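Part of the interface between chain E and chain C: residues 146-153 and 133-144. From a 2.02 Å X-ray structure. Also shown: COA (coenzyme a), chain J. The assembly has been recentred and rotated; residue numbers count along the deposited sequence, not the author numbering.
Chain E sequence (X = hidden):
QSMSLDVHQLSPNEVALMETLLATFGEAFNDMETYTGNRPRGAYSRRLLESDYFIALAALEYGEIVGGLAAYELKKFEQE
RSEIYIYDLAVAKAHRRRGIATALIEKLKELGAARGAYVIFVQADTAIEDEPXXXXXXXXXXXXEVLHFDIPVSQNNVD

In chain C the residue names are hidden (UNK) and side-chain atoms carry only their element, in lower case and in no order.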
ATOM      1  N   VAL E 146     -14.119  -1.045  -5.275  1.00 50.97           N
ATOM      2  CA  VAL E 146     -13.194  -0.210  -6.025  1.00 61.80           C
ATOM      3  C   VAL E 146     -12.650  -0.933  -7.251  1.00 44.81           C
ATOM      4  O   VAL E 146     -12.883  -2.128  -7.442  1.00 49.04           O
ATOM      5  CB  VAL E 146     -12.004   0.245  -5.154  1.00 51.09           C
ATOM      6  CG1 VAL E 146     -12.500   0.925  -3.885  1.00 58.64           C
ATOM      7  CG2 VAL E 146     -11.114  -0.942  -4.810  1.00 40.03           C
ATOM      8  N   LEU E 147     -11.922  -0.192  -8.078  1.00 44.58           N
ATOM      9  CA  LEU E 147     -11.247  -0.756  -9.239  1.00 43.76           C
ATOM     10  C   LEU E 147      -9.743  -0.849  -9.003  1.00 44.89           C
ATOM     11  O   LEU E 147      -9.122   0.096  -8.525  1.00 40.63           O
ATOM     12  CB  LEU E 147     -11.528   0.084 -10.482  1.00 42.15           C
ATOM     13  CG  LEU E 147     -12.931  -0.044 -11.066  1.00 47.64           C
ATOM     14  CD1 LEU E 147     -13.050   0.757 -12.348  1.00 45.88           C
ATOM     15  CD2 LEU E 147     -13.249  -1.504 -11.318  1.00 64.44           C
ATOM     16  N   HIS E 148      -9.151  -1.960  -9.352  1.00 47.47           N
ATOM     17  CA  HIS E 148      -7.744  -2.169  -9.193  1.00 42.68           C
ATOM     18  C   HIS E 148      -7.063  -2.217 -10.542  1.00 49.66           C
ATOM     19  O   HIS E 148      -7.526  -2.873 -11.420  1.00 46.31           O
ATOM     20  CB  HIS E 148      -7.510  -3.462  -8.459  1.00 51.59           C
ATOM     21  CG  HIS E 148      -6.090  -3.702  -8.087  1.00 53.64           C
ATOM     22  ND1 HIS E 148      -5.266  -4.519  -8.810  1.00 63.29           N
ATOM     23  CD2 HIS E 148      -5.358  -3.264  -7.045  1.00 61.62           C
ATOM     24  CE1 HIS E 148      -4.082  -4.562  -8.245  1.00 58.02           C
ATOM     25  NE2 HIS E 148      -4.110  -3.808  -7.174  1.00 61.90           N
ATOM     26  N   PHE E 149      -5.971  -1.500 -10.710  1.00 39.77           N
ATOM     27  CA  PHE E 149      -5.251  -1.453 -11.979  1.00 40.06           C
ATOM     28  C   PHE E 149      -3.783  -1.844 -11.824  1.00 39.47           C
ATOM     29  O   PHE E 149      -3.078  -1.318 -10.964  1.00 37.94           O
ATOM     30  CB  PHE E 149      -5.345  -0.057 -12.596  1.00 38.94           C
ATOM     31  CG  PHE E 149      -6.720   0.308 -13.073  1.00 41.57           C
ATOM     32  CD1 PHE E 149      -7.095   0.071 -14.382  1.00 42.74           C
ATOM     33  CD2 PHE E 149      -7.639   0.894 -12.212  1.00 44.53           C
ATOM     34  CE1 PHE E 149      -8.356   0.410 -14.828  1.00 44.44           C
ATOM     35  CE2 PHE E 149      -8.905   1.231 -12.656  1.00 40.99           C
ATOM     36  CZ  PHE E 149      -9.259   0.989 -13.964  1.00 43.56           C
ATOM     37  N   ASP E 150      -3.327  -2.769 -12.662  1.00 41.09           N
ATOM     38  CA  ASP E 150      -1.921  -3.156 -12.668  1.00 40.75           C
ATOM     39  C   ASP E 150      -1.219  -2.574 -13.886  1.00 40.06           C
ATOM     40  O   ASP E 150      -1.462  -2.997 -15.015  1.00 41.76           O
ATOM     41  CB  ASP E 150      -1.774  -4.679 -12.645  1.00 50.98           C
ATOM     42  CG  ASP E 150      -2.308  -5.297 -11.363  1.00 73.08           C
ATOM     43  OD1 ASP E 150      -1.765  -4.980 -10.283  1.00 72.64           O
ATOM     44  OD2 ASP E 150      -3.264  -6.100 -11.435  1.00 87.00           O
ATOM     45  N   ILE E 151      -0.351  -1.599 -13.649  1.00 38.05           N
ATOM     46  CA  ILE E 151       0.377  -0.935 -14.723  1.00 37.55           C
ATOM     47  C   ILE E 151       1.814  -1.449 -14.827  1.00 39.42           C
ATOM     48  O   ILE E 151       2.602  -1.321 -13.887  1.00 37.74           O
ATOM     49  CB  ILE E 151       0.393   0.592 -14.521  1.00 43.97           C
ATOM     50  CG1 ILE E 151      -1.029   1.113 -14.277  1.00 38.05           C
ATOM     51  CG2 ILE E 151       1.019   1.275 -15.719  1.00 44.20           C
ATOM     52  CD1 ILE E 151      -1.097   2.596 -13.952  1.00 39.53           C
ATOM     53  N   PRO E 152       2.159  -2.048 -15.975  1.00 53.33           N
ATOM     54  CA  PRO E 152       3.509  -2.577 -16.201  1.00 46.83           C
ATOM     55  C   PRO E 152       4.563  -1.475 -16.233  1.00 40.90           C
ATOM     56  O   PRO E 152       4.328  -0.407 -16.798  1.00 47.74           O
ATOM     57  CB  PRO E 152       3.392  -3.261 -17.565  1.00 62.00           C
ATOM     58  CG  PRO E 152       2.262  -2.557 -18.241  1.00 59.68           C
ATOM     59  CD  PRO E 152       1.289  -2.224 -17.151  1.00 48.62           C
ATOM     60  N   VAL E 153       5.711  -1.733 -15.616  1.00 42.48           N
ATOM     61  CA  VAL E 153       6.803  -0.769 -15.601  1.00 49.77           C
ATOM     62  C   VAL E 153       7.585  -0.795 -16.910  1.00 69.30           C
ATOM     63  O   VAL E 153       8.403   0.089 -17.167  1.00 64.10           O
ATOM     64  CB  VAL E 153       7.779  -1.041 -14.445  1.00 39.59           C
ATOM     65  CG1 VAL E 153       7.116  -0.766 -13.101  1.00 47.97           C
ATOM     66  CG2 VAL E 153       8.288  -2.467 -14.520  1.00 68.05           C
TER
ATOM     67  N   UNK C 133     -10.323   9.319 -14.079  1.00 48.27           N
ATOM     68  CA  UNK C 133      -9.213   8.519 -13.572  1.00 44.39           C
ATOM     69  C   UNK C 133      -9.293   7.082 -14.094  1.00 48.24           C
ATOM     70  O   UNK C 133      -8.278   6.481 -14.436  1.00 40.91           O
ATOM     71  c   UNK C 133      -9.200   8.530 -12.048  1.00 43.49           C
ATOM     72  N   UNK C 134     -10.502   6.540 -14.154  1.00 46.20           N
ATOM     73  CA  UNK C 134     -10.697   5.180 -14.644  1.00 59.56           C
ATOM     74  C   UNK C 134     -10.344   5.070 -16.127  1.00 46.49           C
ATOM     75  O   UNK C 134      -9.740   4.087 -16.551  1.00 52.29           O
ATOM     76  c   UNK C 134     -13.892   4.294 -12.624  1.00 64.92           C
ATOM     77  c   UNK C 134     -12.503   4.790 -12.940  1.00 64.42           C
ATOM     78  c   UNK C 134     -12.144   4.705 -14.423  1.00 59.24           C
ATOM     79  c   UNK C 134     -12.329   3.281 -14.928  1.00 53.58           C
ATOM     80  N   UNK C 135     -10.712   6.082 -16.908  1.00 47.94           N
ATOM     81  CA  UNK C 135     -10.335   6.122 -18.318  1.00 57.85           C
ATOM     82  C   UNK C 135      -8.819   6.214 -18.448  1.00 53.54           C
ATOM     83  O   UNK C 135      -8.225   5.632 -19.356  1.00 61.65           O
ATOM     84  c   UNK C 135     -11.003   7.287 -19.025  1.00 50.83           C
ATOM     85  N   UNK C 136      -8.206   6.952 -17.527  1.00 52.30           N
ATOM     86  CA  UNK C 136      -6.756   7.088 -17.469  1.00 52.56           C
ATOM     87  C   UNK C 136      -6.084   5.768 -17.116  1.00 47.92           C
ATOM     88  O   UNK C 136      -5.100   5.375 -17.731  1.00 54.26           O
ATOM     89  c   UNK C 136      -6.361   8.156 -16.444  1.00 48.78           C
ATOM     90  c   UNK C 136      -4.867   8.322 -16.156  1.00 46.05           C
ATOM     91  c   UNK C 136      -4.648   9.003 -14.810  1.00 44.70           C
ATOM     92  c   UNK C 136      -4.180   9.092 -17.267  1.00 54.67           C
ATOM     93  N   UNK C 137      -6.604   5.089 -16.105  1.00 43.71           N
ATOM     94  CA  UNK C 137      -5.983   3.859 -15.642  1.00 41.39           C
ATOM     95  C   UNK C 137      -6.240   2.687 -16.593  1.00 38.53           C
ATOM     96  O   UNK C 137      -5.414   1.781 -16.701  1.00 50.28           O
ATOM     97  c   UNK C 137      -5.160   6.336 -11.273  1.00 43.80           C
ATOM     98  o   UNK C 137      -4.740   7.238 -10.322  1.00 52.75           O
ATOM     99  c   UNK C 137      -4.798   5.170 -13.324  1.00 40.01           C
ATOM    100  c   UNK C 137      -6.477   3.522 -14.236  1.00 45.75           C
ATOM    101  c   UNK C 137      -6.792   4.791 -12.078  1.00 47.97           C
ATOM    102  c   UNK C 137      -6.014   4.511 -13.191  1.00 46.18           C
ATOM    103  c   UNK C 137      -6.371   5.696 -11.120  1.00 47.01           C
ATOM    104  c   UNK C 137      -4.369   6.078 -12.372  1.00 47.96           C
ATOM    105  N   UNK C 138      -7.378   2.711 -17.282  1.00 39.53           N
ATOM    106  CA  UNK C 138      -7.739   1.613 -18.185  1.00 44.86           C
ATOM    107  C   UNK C 138      -6.828   1.566 -19.412  1.00 50.53           C
ATOM    108  O   UNK C 138      -6.598   0.498 -19.986  1.00 53.39           O
ATOM    109  o   UNK C 138     -10.074   1.678 -17.517  1.00 48.26           O
ATOM    110  c   UNK C 138      -9.198   1.736 -18.629  1.00 47.58           C
ATOM    111  N   UNK C 139      -6.311   2.725 -19.803  1.00 42.84           N
ATOM    112  CA  UNK C 139      -5.417   2.824 -20.949  1.00 47.01           C
ATOM    113  C   UNK C 139      -4.005   2.336 -20.612  1.00 51.72           C
ATOM    114  O   UNK C 139      -3.283   1.855 -21.485  1.00 46.46           O
ATOM    115  c   UNK C 139      -5.357   4.268 -21.460  1.00 68.43           C
ATOM    116  n   UNK C 139      -3.015   8.387 -21.608  1.00 88.16           N
ATOM    117  c   UNK C 139      -4.699   6.667 -20.896  1.00 87.05           C
ATOM    118  c   UNK C 139      -4.548   5.194 -20.564  1.00 82.06           C
ATOM    119  c   UNK C 139      -3.414   7.415 -20.551  1.00 88.34           C
ATOM    120  N   UNK C 140      -3.616   2.453 -19.344  1.00 52.93           N
ATOM    121  CA  UNK C 140      -2.243   2.157 -18.942  1.00 45.96           C
ATOM    122  C   UNK C 140      -2.080   0.764 -18.356  1.00 45.77           C
ATOM    123  O   UNK C 140      -1.016   0.157 -18.475  1.00 51.21           O
ATOM    124  c   UNK C 140      -0.375   4.551 -19.523  1.00 62.47           C
ATOM    125  c   UNK C 140      -1.103   5.514 -17.340  1.00 71.69           C
ATOM    126  c   UNK C 140      -1.480   4.590 -18.477  1.00 62.27           C
ATOM    127  c   UNK C 140      -1.753   3.191 -17.934  1.00 47.57           C
ATOM    128  N   UNK C 141      -3.130   0.253 -17.724  1.00 40.61           N
ATOM    129  CA  UNK C 141      -3.031  -1.028 -17.055  1.00 40.44           C
ATOM    130  C   UNK C 141      -4.199  -1.956 -17.301  1.00 48.64           C
ATOM    131  O   UNK C 141      -5.016  -1.727 -18.189  1.00 57.42           O
ATOM    132  N   UNK C 142      -4.269  -3.016 -16.504  1.00 41.37           N
ATOM    133  CA  UNK C 142      -5.338  -3.997 -16.607  1.00 42.83           C
ATOM    134  C   UNK C 142      -6.294  -3.857 -15.426  1.00 57.66           C
ATOM    135  O   UNK C 142      -5.869  -3.875 -14.270  1.00 44.57           O
ATOM    136  c   UNK C 142      -4.783  -5.425 -16.646  1.00 56.53           C
ATOM    137  c   UNK C 142      -5.914  -6.428 -16.846  1.00 60.82           C
ATOM    138  c   UNK C 142      -3.741  -5.550 -17.744  1.00 68.53           C
ATOM    139  N   UNK C 143      -7.582  -3.715 -15.726  1.00 45.85           N
ATOM    140  CA  UNK C 143      -8.596  -3.502 -14.699  1.00 43.16           C
ATOM    141  C   UNK C 143      -9.097  -4.805 -14.091  1.00 47.73           C
ATOM    142  O   UNK C 143      -9.361  -5.779 -14.802  1.00 52.54           O
ATOM    143  c   UNK C 143     -12.112  -1.883 -14.816  1.00 68.25           C
ATOM    144  n   UNK C 143     -12.700   0.185 -17.789  1.00 83.00           N
ATOM    145  n   UNK C 143     -12.051  -1.292 -16.149  1.00 70.77           N
ATOM    146  c   UNK C 143     -11.122  -3.024 -14.641  1.00 71.85           C
ATOM    147  c   UNK C 143     -12.828  -0.296 -16.559  1.00 75.77           C
ATOM    148  c   UNK C 143      -9.777  -2.714 -15.280  1.00 59.86           C
ATOM    149  n   UNK C 143     -13.737   0.220 -15.741  1.00 78.62           N
ATOM    150  N   UNK C 144      -9.218  -4.818 -12.769  1.00 42.11           N
ATOM    151  CA  UNK C 144      -9.877  -5.919 -12.080  1.00 59.25           C
ATOM    152  C   UNK C 144     -10.685  -5.376 -10.909  1.00 48.07           C
ATOM    153  O   UNK C 144     -10.244  -4.471 -10.206  1.00 45.90           O
ATOM    154  o   UNK C 144      -7.098  -8.710 -10.533  1.00 97.53           O
ATOM    155  o   UNK C 144      -5.756  -7.199  -9.677  1.00 87.83           O
ATOM    156  c   UNK C 144      -6.804  -7.523 -10.273  1.00 88.37           C
ATOM    157  c   UNK C 144      -8.862  -6.962 -11.610  1.00 61.24           C
ATOM    158  c   UNK C 144      -7.765  -6.432 -10.710  1.00 60.86           C
TER
HETATM  159  N1A COA J 500     -12.749  11.851 -19.503  0.50 63.99           N
HETATM  160  C2A COA J 500     -12.408  10.847 -20.355  0.50 57.83           C
HETATM  161  N3A COA J 500     -11.148  10.424 -20.519  0.50 53.22           N
HETATM  162  C4A COA J 500     -10.191  11.020 -19.796  0.50 58.76           C
HETATM  163  C5A COA J 500     -10.495  12.020 -18.959  0.50 55.50           C
HETATM  164  C6A COA J 500     -11.785  12.444 -18.816  0.50 58.61           C
HETATM  165  N6A COA J 500     -12.408  13.437 -18.021  0.50 56.62           N
HETATM  166  N7A COA J 500      -9.373  12.427 -18.394  0.50 55.27           N
HETATM  167  C8A COA J 500      -8.362  11.702 -18.894  0.50 59.33           C
HETATM  168  N9A COA J 500      -8.882  10.832 -19.758  0.50 59.41           N
HETATM  169  C1B COA J 500      -8.211   9.888 -20.491  0.50 63.86           C
HETATM  170  C2B COA J 500      -8.078  10.215 -21.752  0.50 61.26           C
HETATM  171  O2B COA J 500      -7.920   9.003 -22.523  0.50 54.44           O
HETATM  172  C3B COA J 500      -6.749  10.943 -21.824  0.50 60.80           C
HETATM  173  O3B COA J 500      -6.185  10.917 -23.006  0.50 62.21           O
HETATM  174  P3B COA J 500      -6.630  11.864 -24.176  0.50 75.08           P
HETATM  175  O7A COA J 500      -5.612  11.730 -25.220  0.50 74.04           O
HETATM  176  O8A COA J 500      -7.907  11.402 -24.698  0.50 75.68           O
HETATM  177  O9A COA J 500      -6.801  13.289 -23.785  0.50 71.50           O
HETATM  178  C4B COA J 500      -5.932  10.094 -20.771  0.50 55.84           C
HETATM  179  O4B COA J 500      -6.743   9.689 -19.864  0.50 48.61           O
HETATM  180  C5B COA J 500      -4.840  10.965 -20.116  0.50 53.80           C
HETATM  181  O5B COA J 500      -5.316  12.203 -19.667  0.50 54.70           O
HETATM  182  P1A COA J 500      -4.383  13.127 -18.848  0.50 41.33           P
HETATM  183  O1A COA J 500      -4.458  14.430 -19.431  0.50 43.46           O
HETATM  184  O2A COA J 500      -3.049  12.633 -18.901  0.50 30.75           O
HETATM  185  O3A COA J 500      -5.008  13.244 -17.467  0.50 39.25           O
HETATM  186  P2A COA J 500      -5.041  14.496 -16.575  0.50 38.88           P
HETATM  187  O4A COA J 500      -3.794  15.146 -16.610  0.50 37.60           O
HETATM  188  O5A COA J 500      -6.092  15.335 -16.998  0.50 40.45           O
HETATM  189  O6A COA J 500      -5.496  14.088 -15.154  0.50 38.99           O
HETATM  190  CBP COA J 500      -6.721  13.071 -13.418  0.50 36.71           C
HETATM  191  CCP COA J 500      -6.342  13.047 -14.909  0.50 34.75           C
HETATM  192  CDP COA J 500      -5.476  12.982 -12.557  0.50 37.93           C
HETATM  193  CEP COA J 500      -7.599  11.852 -13.081  0.50 48.39           C
HETATM  194  CAP COA J 500      -7.473  14.346 -13.163  0.50 38.46           C
HETATM  195  OAP COA J 500      -8.689  14.228 -13.763  0.50 43.85           O
HETATM  196  C9P COA J 500      -7.711  14.605 -11.706  0.50 42.46           C
HETATM  197  O9P COA J 500      -6.903  15.124 -11.041  0.50 40.23           O
HETATM  198  N8P COA J 500      -8.937  14.265 -11.099  0.50 42.26           N
HETATM  199  C7P COA J 500      -9.223  14.523  -9.750  0.50 42.54           C
HETATM  200  C6P COA J 500      -8.621  13.550  -8.719  0.50 50.43           C
HETATM  201  C5P COA J 500      -8.613  12.045  -9.073  0.50 56.93           C
HETATM  202  O5P COA J 500      -9.579  11.488  -9.542  0.50 57.06           O
HETATM  203  N4P COA J 500      -7.401  11.335  -8.791  0.50 51.26           N
HETATM  204  C3P COA J 500      -7.186   9.949  -9.041  0.50 50.58           C
HETATM  205  C2P COA J 500      -6.572   9.228  -7.813  0.50 63.14           C
HETATM  206  S1P COA J 500      -6.084   7.572  -8.275  0.50 55.48           S

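Position 133 of chain C carries a single side-chain carbon and lies beyond reach of chain E, with the coenzyme A beside its backbone; it is Ala C133. Position 134 has four carbons, forked at the first, with one arm two carbons long. Its arms meet Leu E147 and the ring of Phe E149, as suits a buried aliphatic branch: Ile C134, whose CD1 lies 3.6 Å from CD1 of Leu E147. Position 135 again has one carbon, directed away from the strand and close to the adenine; Ala C135 is small enough for that place. Position 136, four carbons forked at the second, touches the coenzyme rather than chain E; a buried apolar side chain suits this place, and it is Leu C136.

Position 137 shows one carbon, then a six-carbon ring bearing an oxygen. Its first carbon covers a face of the Phe E149 ring, and the residue is Tyr C137. The CB stands 3.3 Å from the centroid of that ring, a CH-pi contact, while its OH reaches S1P of the coenzyme at 2.5 Å. One residue thus serves both the interface and the ligand. Position 138 has one carbon and one oxygen, the latter at the edge of the Phe E149 ring. This is Ser C138, a short polar side chain able to fold back onto the helix backbone, where its OG gives a hydrogen bond to O of Ile C134 (2.6 Å). Position 139, four carbons in a row ending in nitrogen, points away from chain E into an exposed place that suits a charge: Lys C139. Position 140 has four carbons forked at the second; its CB packs 4.0 Å from CG2 of Ile E151, and the branched aliphatic chain of Leu C140 suits this apolar contact.

Position 141 has no side chain. A CB here would clash with O of Asp E150 and CG1 of Ile E151, so Gly C141 allows the close approach. Position 142 is one carbon carrying two, on the same sheet face as Asp E150; the beta-branched Val C142 suits an extended strand. Position 143 has three carbons, a nitrogen, and a carbon with two more nitrogens, this end group lying by Phe E149 and Leu E147: Arg C143, its planar guanidinium laying a face over CZ of Phe E149. Position 144 has three carbons, the third bearing two oxygens, one of them near ND1 of His E148 and OD2 of Asp E150: Glu C144. Its OE2 accepts a weak hydrogen bond from ND1 of His E148 (2.9 Å), yet lies 3.2 Å from OD2 of Asp E150, a like-charge approach.

The contact works as an antiparallel sheet between chains. Paired backbone hydrogen bonds join His E148 to Glu C144 and Asp E150 to Val C142, while Phe E149, directed to the other face, packs against the helix.

Chain C, residues 133-144: AIALYSKLGVRE
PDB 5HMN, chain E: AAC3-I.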